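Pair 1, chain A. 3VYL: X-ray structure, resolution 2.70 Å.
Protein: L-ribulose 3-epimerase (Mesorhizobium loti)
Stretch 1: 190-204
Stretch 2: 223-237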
# COMPACT_ATOMS: atom_id res chain seq x y z
N ASP A 190 5.52 -1.89 -12.00
CA ASP A 190 4.32 -1.60 -11.25
C ASP A 190 3.17 -2.30 -11.96
O ASP A 190 2.96 -2.09 -13.16
CB ASP A 190 4.08 -0.10 -11.18
CG ASP A 190 2.95 0.27 -10.24
OD1 ASP A 190 3.20 0.42 -9.01
OD2 ASP A 190 1.81 0.40 -10.73
N VAL A 191 2.45 -3.13 -11.22
CA VAL A 191 1.35 -3.90 -11.83
C VAL A 191 0.33 -2.98 -12.51
O VAL A 191 0.01 -3.19 -13.67
CB VAL A 191 0.67 -4.87 -10.84
CG1 VAL A 191 -0.25 -5.82 -11.59
CG2 VAL A 191 1.71 -5.67 -10.08
N GLY A 192 -0.16 -1.96 -11.81
CA GLY A 192 -1.10 -0.99 -12.37
C GLY A 192 -0.53 -0.24 -13.57
O GLY A 192 -1.20 -0.09 -14.62
N LEU A 193 0.71 0.21 -13.45
CA LEU A 193 1.36 0.91 -14.55
C LEU A 193 1.42 0.04 -15.78
O LEU A 193 1.13 0.51 -16.88
CB LEU A 193 2.75 1.39 -14.16
CG LEU A 193 2.84 2.87 -13.78
CD1 LEU A 193 1.55 3.39 -13.19
CD2 LEU A 193 4.02 3.13 -12.86
N ALA A 194 1.78 -1.23 -15.59
CA ALA A 194 1.91 -2.17 -16.70
C ALA A 194 0.55 -2.45 -17.36
O ALA A 194 0.46 -2.51 -18.60
CB ALA A 194 2.57 -3.45 -16.23
N ILE A 195 -0.49 -2.61 -16.55
CA ILE A 195 -1.84 -2.71 -17.09
C ILE A 195 -2.18 -1.47 -17.95
O ILE A 195 -2.64 -1.60 -19.09
CB ILE A 195 -2.90 -2.93 -15.99
CG1 ILE A 195 -2.80 -4.35 -15.42
CG2 ILE A 195 -4.31 -2.69 -16.54
CD1 ILE A 195 -3.39 -4.53 -14.04
N ARG A 196 -1.94 -0.27 -17.40
CA ARG A 196 -2.23 0.99 -18.11
C ARG A 196 -1.47 1.08 -19.42
O ARG A 196 -2.00 1.57 -20.43
CB ARG A 196 -1.89 2.20 -17.24
CG ARG A 196 -2.89 2.45 -16.14
CD ARG A 196 -2.42 3.60 -15.27
NE ARG A 196 -3.39 3.89 -14.22
CZ ARG A 196 -4.39 4.76 -14.34
NH1 ARG A 196 -4.56 5.41 -15.47
NH2 ARG A 196 -5.22 4.95 -13.32
N HIS A 197 -0.24 0.61 -19.39
CA HIS A 197 0.62 0.64 -20.56
C HIS A 197 0.13 -0.28 -21.65
O HIS A 197 0.43 -0.05 -22.82
CB HIS A 197 2.03 0.27 -20.14
CG HIS A 197 3.06 0.44 -21.23
ND1 HIS A 197 3.35 1.65 -21.76
CD2 HIS A 197 3.88 -0.48 -21.86
CE1 HIS A 197 4.30 1.50 -22.70
NE2 HIS A 197 4.63 0.20 -22.77
N ALA A 198 -0.64 -1.30 -21.28
CA ALA A 198 -1.08 -2.36 -22.21
C ALA A 198 -2.52 -2.17 -22.73
O ALA A 198 -3.05 -3.06 -23.40
CB ALA A 198 -0.94 -3.72 -21.54
N ALA A 199 -3.13 -1.03 -22.42
CA ALA A 199 -4.51 -0.72 -22.79
C ALA A 199 -4.85 -1.07 -24.24
O ALA A 199 -4.09 -0.74 -25.16
CB ALA A 199 -4.81 0.74 -22.53
N GLY A 200 -5.98 -1.74 -24.42
CA GLY A 200 -6.44 -2.17 -25.75
C GLY A 200 -5.59 -3.23 -26.43
O GLY A 200 -5.70 -3.46 -27.63
N LYS A 201 -4.72 -3.87 -25.66
CA LYS A 201 -3.99 -5.01 -26.17
C LYS A 201 -4.10 -6.19 -25.20
O LYS A 201 -3.42 -7.20 -25.35
CB LYS A 201 -2.53 -4.64 -26.46
CG LYS A 201 -2.27 -4.11 -27.88
CD LYS A 201 -2.46 -5.20 -28.93
CE LYS A 201 -1.66 -4.95 -30.20
NZ LYS A 201 -2.39 -4.15 -31.22
N ILE A 202 -4.98 -6.05 -24.20
CA ILE A 202 -5.20 -7.11 -23.23
C ILE A 202 -6.40 -7.96 -23.60
O ILE A 202 -7.54 -7.48 -23.60
CB ILE A 202 -5.41 -6.56 -21.80
CG1 ILE A 202 -4.30 -5.58 -21.41
CG2 ILE A 202 -5.46 -7.72 -20.81
CD1 ILE A 202 -4.60 -4.77 -20.16
N GLY A 203 -6.15 -9.24 -23.87
CA GLY A 203 -7.20 -10.18 -24.24
C GLY A 203 -7.73 -11.04 -23.12
O GLY A 203 -8.85 -11.56 -23.20
N TYR A 204 -6.94 -11.21 -22.06
CA TYR A 204 -7.34 -12.10 -20.96
C TYR A 204 -6.52 -11.81 -19.70
O TYR A 204 -5.36 -11.38 -19.79
CB TYR A 204 -7.17 -13.56 -21.43
CG TYR A 204 -7.89 -14.62 -20.63
CD1 TYR A 204 -7.22 -15.78 -20.24
CD2 TYR A 204 -9.25 -14.50 -20.30
CE1 TYR A 204 -7.86 -16.78 -19.52
CE2 TYR A 204 -9.90 -15.49 -19.58
CZ TYR A 204 -9.19 -16.64 -19.20
OH TYR A 204 -9.81 -17.64 -18.47
N ALA A 223 -6.33 -3.88 -5.14
CA ALA A 223 -7.09 -2.65 -5.37
C ALA A 223 -6.43 -1.87 -6.48
O ALA A 223 -7.10 -1.41 -7.39
CB ALA A 223 -7.21 -1.82 -4.10
N ALA A 224 -5.10 -1.79 -6.45
CA ALA A 224 -4.37 -1.09 -7.51
C ALA A 224 -4.62 -1.73 -8.88
O ALA A 224 -4.63 -1.05 -9.90
CB ALA A 224 -2.89 -1.04 -7.20
N ILE A 225 -4.83 -3.05 -8.88
CA ILE A 225 -5.04 -3.82 -10.11
C ILE A 225 -6.46 -3.63 -10.64
O ILE A 225 -6.66 -3.44 -11.84
CB ILE A 225 -4.72 -5.32 -9.89
CG1 ILE A 225 -3.21 -5.50 -9.66
CG2 ILE A 225 -5.17 -6.16 -11.07
CD1 ILE A 225 -2.79 -6.91 -9.31
N PHE A 226 -7.44 -3.67 -9.75
CA PHE A 226 -8.83 -3.44 -10.15
C PHE A 226 -9.02 -1.99 -10.62
O PHE A 226 -9.76 -1.74 -11.59
CB PHE A 226 -9.80 -3.81 -9.03
CG PHE A 226 -9.72 -5.27 -8.63
CD1 PHE A 226 -9.56 -6.28 -9.58
CD2 PHE A 226 -9.84 -5.64 -7.29
CE1 PHE A 226 -9.51 -7.62 -9.20
CE2 PHE A 226 -9.79 -6.97 -6.90
CZ PHE A 226 -9.63 -7.96 -7.86
N ASP A 227 -8.34 -1.05 -9.95
CA ASP A 227 -8.29 0.36 -10.35
C ASP A 227 -7.69 0.56 -11.74
O ASP A 227 -8.20 1.37 -12.51
CB ASP A 227 -7.47 1.19 -9.36
CG ASP A 227 -8.22 1.49 -8.08
OD1 ASP A 227 -7.59 2.10 -7.20
OD2 ASP A 227 -9.40 1.14 -7.93
N ALA A 228 -6.61 -0.15 -12.05
CA ALA A 228 -5.98 -0.04 -13.38
C ALA A 228 -6.88 -0.59 -14.50
O ALA A 228 -7.10 0.10 -15.49
CB ALA A 228 -4.61 -0.70 -13.39
N LEU A 229 -7.40 -1.81 -14.32
CA LEU A 229 -8.37 -2.39 -15.27
C LEU A 229 -9.53 -1.45 -15.50
O LEU A 229 -9.95 -1.24 -16.65
CB LEU A 229 -8.92 -3.75 -14.78
CG LEU A 229 -7.89 -4.87 -14.63
CD1 LEU A 229 -8.49 -6.08 -13.96
CD2 LEU A 229 -7.27 -5.26 -15.96
N THR A 230 -10.04 -0.87 -14.41
CA THR A 230 -11.16 0.06 -14.48
C THR A 230 -10.76 1.38 -15.16
O THR A 230 -11.54 1.94 -15.92
CB THR A 230 -11.73 0.35 -13.08
OG1 THR A 230 -12.13 -0.89 -12.47
CG2 THR A 230 -12.91 1.32 -13.14
N ALA A 231 -9.55 1.85 -14.90
CA ALA A 231 -9.09 3.07 -15.56
C ALA A 231 -9.05 2.87 -17.07
O ALA A 231 -9.37 3.79 -17.81
CB ALA A 231 -7.73 3.49 -15.05
N ILE A 232 -8.67 1.68 -17.51
CA ILE A 232 -8.54 1.40 -18.95
C ILE A 232 -9.86 0.88 -19.54
O ILE A 232 -9.92 0.60 -20.73
CB ILE A 232 -7.37 0.42 -19.28
CG1 ILE A 232 -7.58 -0.95 -18.63
CG2 ILE A 232 -6.03 1.00 -18.88
CD1 ILE A 232 -6.90 -2.09 -19.36
N GLY A 233 -10.89 0.74 -18.70
CA GLY A 233 -12.20 0.23 -19.14
C GLY A 233 -12.13 -1.17 -19.73
O GLY A 233 -12.63 -1.42 -20.83
N TYR A 234 -11.49 -2.08 -19.00
CA TYR A 234 -11.31 -3.45 -19.46
C TYR A 234 -12.64 -4.19 -19.38
O TYR A 234 -13.25 -4.28 -18.31
CB TYR A 234 -10.23 -4.15 -18.64
CG TYR A 234 -9.98 -5.59 -19.02
CD1 TYR A 234 -9.19 -5.92 -20.13
CD2 TYR A 234 -10.54 -6.64 -18.28
CE1 TYR A 234 -8.97 -7.24 -20.47
CE2 TYR A 234 -10.33 -7.95 -18.62
CZ TYR A 234 -9.54 -8.25 -19.71
OH TYR A 234 -9.32 -9.56 -20.05
N ALA A 235 -13.09 -4.71 -20.52
CA ALA A 235 -14.44 -5.25 -20.60
C ALA A 235 -14.47 -6.71 -21.03
O ALA A 235 -15.45 -7.17 -21.60
CB ALA A 235 -15.28 -4.40 -21.54
N ASP A 236 -13.38 -7.43 -20.74
CA ASP A 236 -13.22 -8.80 -21.21
C ASP A 236 -13.08 -9.76 -20.02
O ASP A 236 -13.20 -9.35 -18.86
CB ASP A 236 -12.02 -8.90 -22.17
CG ASP A 236 -12.30 -9.81 -23.35
OD1 ASP A 236 -12.98 -10.86 -23.17
OD2 ASP A 236 -11.85 -9.49 -24.47
N ASP A 237 -12.83 -11.03 -20.32
CA ASP A 237 -12.82 -12.07 -19.29
C ASP A 237 -11.58 -12.03 -18.39
O ASP A 237 -10.49 -11.60 -18.81
CB ASP A 237 -12.92 -13.46 -19.93
CG ASP A 237 -14.16 -13.64 -20.80
OD1 ASP A 237 -15.25 -13.13 -20.45
OD2 ASP A 237 -14.03 -14.32 -21.84

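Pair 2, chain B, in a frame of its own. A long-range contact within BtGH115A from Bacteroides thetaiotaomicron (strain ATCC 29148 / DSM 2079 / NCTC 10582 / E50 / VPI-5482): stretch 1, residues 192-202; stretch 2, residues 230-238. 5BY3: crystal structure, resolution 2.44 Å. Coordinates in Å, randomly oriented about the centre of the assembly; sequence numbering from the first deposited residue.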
# COMPACT_ATOMS: atom_id res chain seq x y z
N GLY B 192 -21.53 -8.42 -1.25
CA GLY B 192 -21.93 -9.79 -1.40
C GLY B 192 -21.00 -10.61 -2.26
O GLY B 192 -19.87 -10.19 -2.54
N PRO B 193 -21.47 -11.80 -2.69
CA PRO B 193 -20.63 -12.67 -3.49
C PRO B 193 -20.15 -12.03 -4.80
O PRO B 193 -18.97 -12.17 -5.14
CB PRO B 193 -21.52 -13.92 -3.76
CG PRO B 193 -22.94 -13.49 -3.43
CD PRO B 193 -22.79 -12.41 -2.38
N ARG B 194 -21.04 -11.36 -5.51
CA ARG B 194 -20.71 -10.78 -6.83
C ARG B 194 -19.60 -9.71 -6.71
O ARG B 194 -18.62 -9.73 -7.45
CB ARG B 194 -21.98 -10.30 -7.59
CG ARG B 194 -22.34 -11.09 -8.85
CD ARG B 194 -23.11 -12.37 -8.58
NE ARG B 194 -22.23 -13.48 -8.16
CZ ARG B 194 -22.59 -14.52 -7.41
NH1 ARG B 194 -23.84 -14.63 -6.95
NH2 ARG B 194 -21.69 -15.45 -7.08
N THR B 195 -19.71 -8.82 -5.73
CA THR B 195 -18.61 -7.88 -5.45
C THR B 195 -17.27 -8.60 -5.15
O THR B 195 -16.22 -8.23 -5.70
CB THR B 195 -19.00 -6.93 -4.33
OG1 THR B 195 -20.30 -6.39 -4.63
CG2 THR B 195 -17.96 -5.82 -4.18
N ASN B 196 -17.31 -9.65 -4.33
CA ASN B 196 -16.09 -10.38 -3.99
C ASN B 196 -15.42 -11.10 -5.17
O ASN B 196 -14.19 -11.04 -5.32
CB ASN B 196 -16.31 -11.28 -2.76
CG ASN B 196 -16.28 -10.49 -1.46
OD1 ASN B 196 -15.21 -10.16 -0.94
ND2 ASN B 196 -17.47 -10.14 -0.94
N GLU B 197 -16.22 -11.72 -6.04
CA GLU B 197 -15.68 -12.26 -7.29
C GLU B 197 -14.91 -11.21 -8.09
O GLU B 197 -13.84 -11.50 -8.64
CB GLU B 197 -16.78 -12.92 -8.11
CG GLU B 197 -17.40 -14.12 -7.41
CD GLU B 197 -18.63 -14.67 -8.13
OE1 GLU B 197 -19.50 -13.85 -8.54
OE2 GLU B 197 -18.74 -15.91 -8.24
N ARG B 198 -15.45 -9.98 -8.15
CA ARG B 198 -14.76 -8.86 -8.77
C ARG B 198 -13.41 -8.51 -8.10
O ARG B 198 -12.43 -8.32 -8.82
CB ARG B 198 -15.64 -7.61 -8.84
CG ARG B 198 -16.64 -7.63 -9.99
CD ARG B 198 -16.02 -7.76 -11.38
NE ARG B 198 -17.10 -7.72 -12.37
CZ ARG B 198 -17.00 -7.87 -13.69
NH1 ARG B 198 -15.84 -8.11 -14.32
NH2 ARG B 198 -18.12 -7.79 -14.40
N ILE B 199 -13.39 -8.44 -6.77
CA ILE B 199 -12.15 -8.24 -6.02
C ILE B 199 -11.15 -9.37 -6.26
O ILE B 199 -9.96 -9.10 -6.52
CB ILE B 199 -12.42 -8.05 -4.51
CG1 ILE B 199 -13.40 -6.87 -4.32
CG2 ILE B 199 -11.11 -7.82 -3.78
CD1 ILE B 199 -13.88 -6.66 -2.89
N PHE B 200 -11.65 -10.61 -6.24
CA PHE B 200 -10.77 -11.74 -6.47
C PHE B 200 -10.19 -11.81 -7.88
O PHE B 200 -9.00 -12.19 -8.03
CB PHE B 200 -11.40 -13.06 -6.06
CG PHE B 200 -11.99 -13.08 -4.66
CD1 PHE B 200 -11.46 -12.33 -3.62
CD2 PHE B 200 -13.09 -13.90 -4.38
CE1 PHE B 200 -12.02 -12.38 -2.36
CE2 PHE B 200 -13.66 -13.94 -3.11
CZ PHE B 200 -13.12 -13.19 -2.10
N GLU B 201 -10.96 -11.40 -8.90
CA GLU B 201 -10.37 -11.19 -10.25
C GLU B 201 -9.18 -10.23 -10.20
O GLU B 201 -8.15 -10.43 -10.85
CB GLU B 201 -11.35 -10.51 -11.20
CG GLU B 201 -12.43 -11.36 -11.80
CD GLU B 201 -13.38 -10.55 -12.67
OE1 GLU B 201 -13.10 -9.38 -13.05
OE2 GLU B 201 -14.44 -11.10 -12.97
N LEU B 202 -9.36 -9.14 -9.46
CA LEU B 202 -8.34 -8.13 -9.39
C LEU B 202 -7.11 -8.73 -8.75
O LEU B 202 -6.01 -8.50 -9.24
CB LEU B 202 -8.84 -6.89 -8.65
CG LEU B 202 -7.90 -5.73 -8.36
CD1 LEU B 202 -7.24 -5.17 -9.60
CD2 LEU B 202 -8.69 -4.65 -7.64
N GLU B 230 -17.76 -19.51 -0.32
CA GLU B 230 -17.71 -20.33 -1.56
C GLU B 230 -17.06 -19.60 -2.76
O GLU B 230 -16.32 -20.24 -3.55
CB GLU B 230 -19.11 -20.86 -1.91
CG GLU B 230 -19.74 -21.74 -0.82
CD GLU B 230 -20.81 -21.03 0.04
OE1 GLU B 230 -20.60 -19.89 0.56
OE2 GLU B 230 -21.90 -21.64 0.21
N ALA B 231 -17.28 -18.28 -2.87
CA ALA B 231 -16.62 -17.44 -3.89
C ALA B 231 -15.10 -17.44 -3.71
O ALA B 231 -14.33 -17.55 -4.67
CB ALA B 231 -17.17 -16.02 -3.85
N ALA B 232 -14.67 -17.33 -2.46
CA ALA B 232 -13.26 -17.38 -2.12
C ALA B 232 -12.63 -18.74 -2.47
O ALA B 232 -11.45 -18.81 -2.87
CB ALA B 232 -13.08 -17.07 -0.64
N LYS B 233 -13.41 -19.81 -2.31
CA LYS B 233 -12.96 -21.15 -2.70
C LYS B 233 -12.83 -21.25 -4.23
O LYS B 233 -11.88 -21.85 -4.74
CB LYS B 233 -13.91 -22.22 -2.14
CG LYS B 233 -13.36 -23.64 -2.06
CD LYS B 233 -14.51 -24.65 -2.03
CE LYS B 233 -14.08 -25.98 -1.44
NZ LYS B 233 -14.22 -26.01 0.05
N LYS B 234 -13.78 -20.65 -4.95
CA LYS B 234 -13.79 -20.66 -6.43
C LYS B 234 -12.55 -19.97 -6.99
O LYS B 234 -11.93 -20.49 -7.95
CB LYS B 234 -15.08 -20.01 -6.95
CG LYS B 234 -15.44 -20.37 -8.38
CD LYS B 234 -16.09 -19.21 -9.15
CE LYS B 234 -16.45 -19.60 -10.58
NZ LYS B 234 -15.30 -20.06 -11.41
N TYR B 235 -12.16 -18.85 -6.36
CA TYR B 235 -11.03 -17.99 -6.76
C TYR B 235 -9.70 -18.31 -6.08
O TYR B 235 -8.68 -17.75 -6.45
CB TYR B 235 -11.39 -16.50 -6.59
CG TYR B 235 -12.31 -15.98 -7.67
CD1 TYR B 235 -13.68 -16.34 -7.71
CD2 TYR B 235 -11.83 -15.13 -8.66
CE1 TYR B 235 -14.50 -15.90 -8.71
CE2 TYR B 235 -12.67 -14.66 -9.65
CZ TYR B 235 -13.99 -15.05 -9.68
OH TYR B 235 -14.82 -14.59 -10.71
N GLY B 236 -9.71 -19.20 -5.08
CA GLY B 236 -8.46 -19.76 -4.49
C GLY B 236 -7.69 -18.75 -3.67
O GLY B 236 -6.46 -18.70 -3.74
N ILE B 237 -8.42 -17.95 -2.90
CA ILE B 237 -7.88 -16.83 -2.14
C ILE B 237 -7.82 -17.26 -0.68
O ILE B 237 -8.79 -17.74 -0.11
CB ILE B 237 -8.84 -15.59 -2.22
CG1 ILE B 237 -8.98 -15.05 -3.68
CG2 ILE B 237 -8.49 -14.52 -1.19
CD1 ILE B 237 -7.71 -14.55 -4.36
N PHE B 238 -6.68 -17.04 -0.04
CA PHE B 238 -6.57 -17.30 1.36
C PHE B 238 -7.34 -16.21 2.05
O PHE B 238 -7.06 -15.03 1.86
CB PHE B 238 -5.10 -17.37 1.77
CG PHE B 238 -4.42 -18.59 1.25
CD1 PHE B 238 -4.03 -18.68 -0.09
CD2 PHE B 238 -4.19 -19.69 2.09
CE1 PHE B 238 -3.41 -19.84 -0.60
CE2 PHE B 238 -3.57 -20.86 1.59
CZ PHE B 238 -3.18 -20.93 0.23

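Pair 1 and pair 2 share one backbone arrangement. In each, two helices run side by side in nearly the same direction, and a glycine follows near the end of the second. The helix axes cross at -16° in pair 1 and approach to 8.5 Å. In pair 2 they cross at -26° and approach to 9.5 Å. The 14 central residues superpose with an RMSD of 0.7 Å. No hydrogen bond crosses between the stretches in either pair, so both contacts rest on packing.

A228(A) matches A231(B), an alanine in both, with CA atoms 0.4 Å and side-chain centres 0.6 Å apart after superposition. Both alanines point toward the other helix. G192(A) lies opposite the first, with its CA 3.7 Å from A228(A) CB. The matching residue in pair 2 is P193(B), and the contact is looser: P193(B) O lies 4.4 Å from A231(B) CB. In pair 1 the small side chain of A228(A) suits the close approach to G192(A).

The bulk that fills the groove sits at different positions. In pair 1, I195(A) points toward the second helix. Its CG2 lies 3.7 Å from A228(A) CB and 3.9 Å from I232(A) CD1. Its CD1 lies 3.8 Å from I225(A) CG2. The match in pair 2, N196(B), takes almost no part. Its ND2 instead donates to G192(B) O at 2.9 Å, within its own helix start. The filling there comes from F200(B), one turn later. Its match is A199(A), a small residue already past the end of its helix, whose CB meets I232(A) CG2 at 3.9 Å. The F200(B) ring reaches back along the second helix, with CE2 4.0 Å from A232(B) CB and 4.1 Å from A231(B) CB.

I232(A) matches Y235(B), and both point toward the first stretch. I232(A) packs on I195(A), A199(A) and I202(A); its CD1 is 3.6 Å from I202(A) CD1. Y235(B) places one ring face over E197(B) CA, and its CD2 lies 3.4 Å from F200(B) CB. The two aromatic rings meet obliquely, with planes at 53°.

R196(A) matches E197(B). The arginine extends so that A231(A) CB sits over one face of its guanidinium, 3.4 Å from NH2. The glutamate packs its CG 4.0 Å from A231(B) CB, while its OE1 accepts from R194(B) NE at 2.8 Å in a salt bridge within the helix.

G233(A) and G236(B) match. Both have positive phi, which favours glycine, and each is the first residue after its helix to leave helical phi/psi. In pair 1 the turn is a Schellman motif. The next residues, Y234(A) and I237(B), also match and point toward the first stretch. Y234(A) CE1 lies 3.6 Å from I202(A) CG2, and its OH donates to D237(A) O at 2.7 Å. I237(B) CG1 sits over one face of the F200(B) ring, 3.7 Å from F200(B) CD1. Isoleucine and tyrosine thus exchange places within the second stretch.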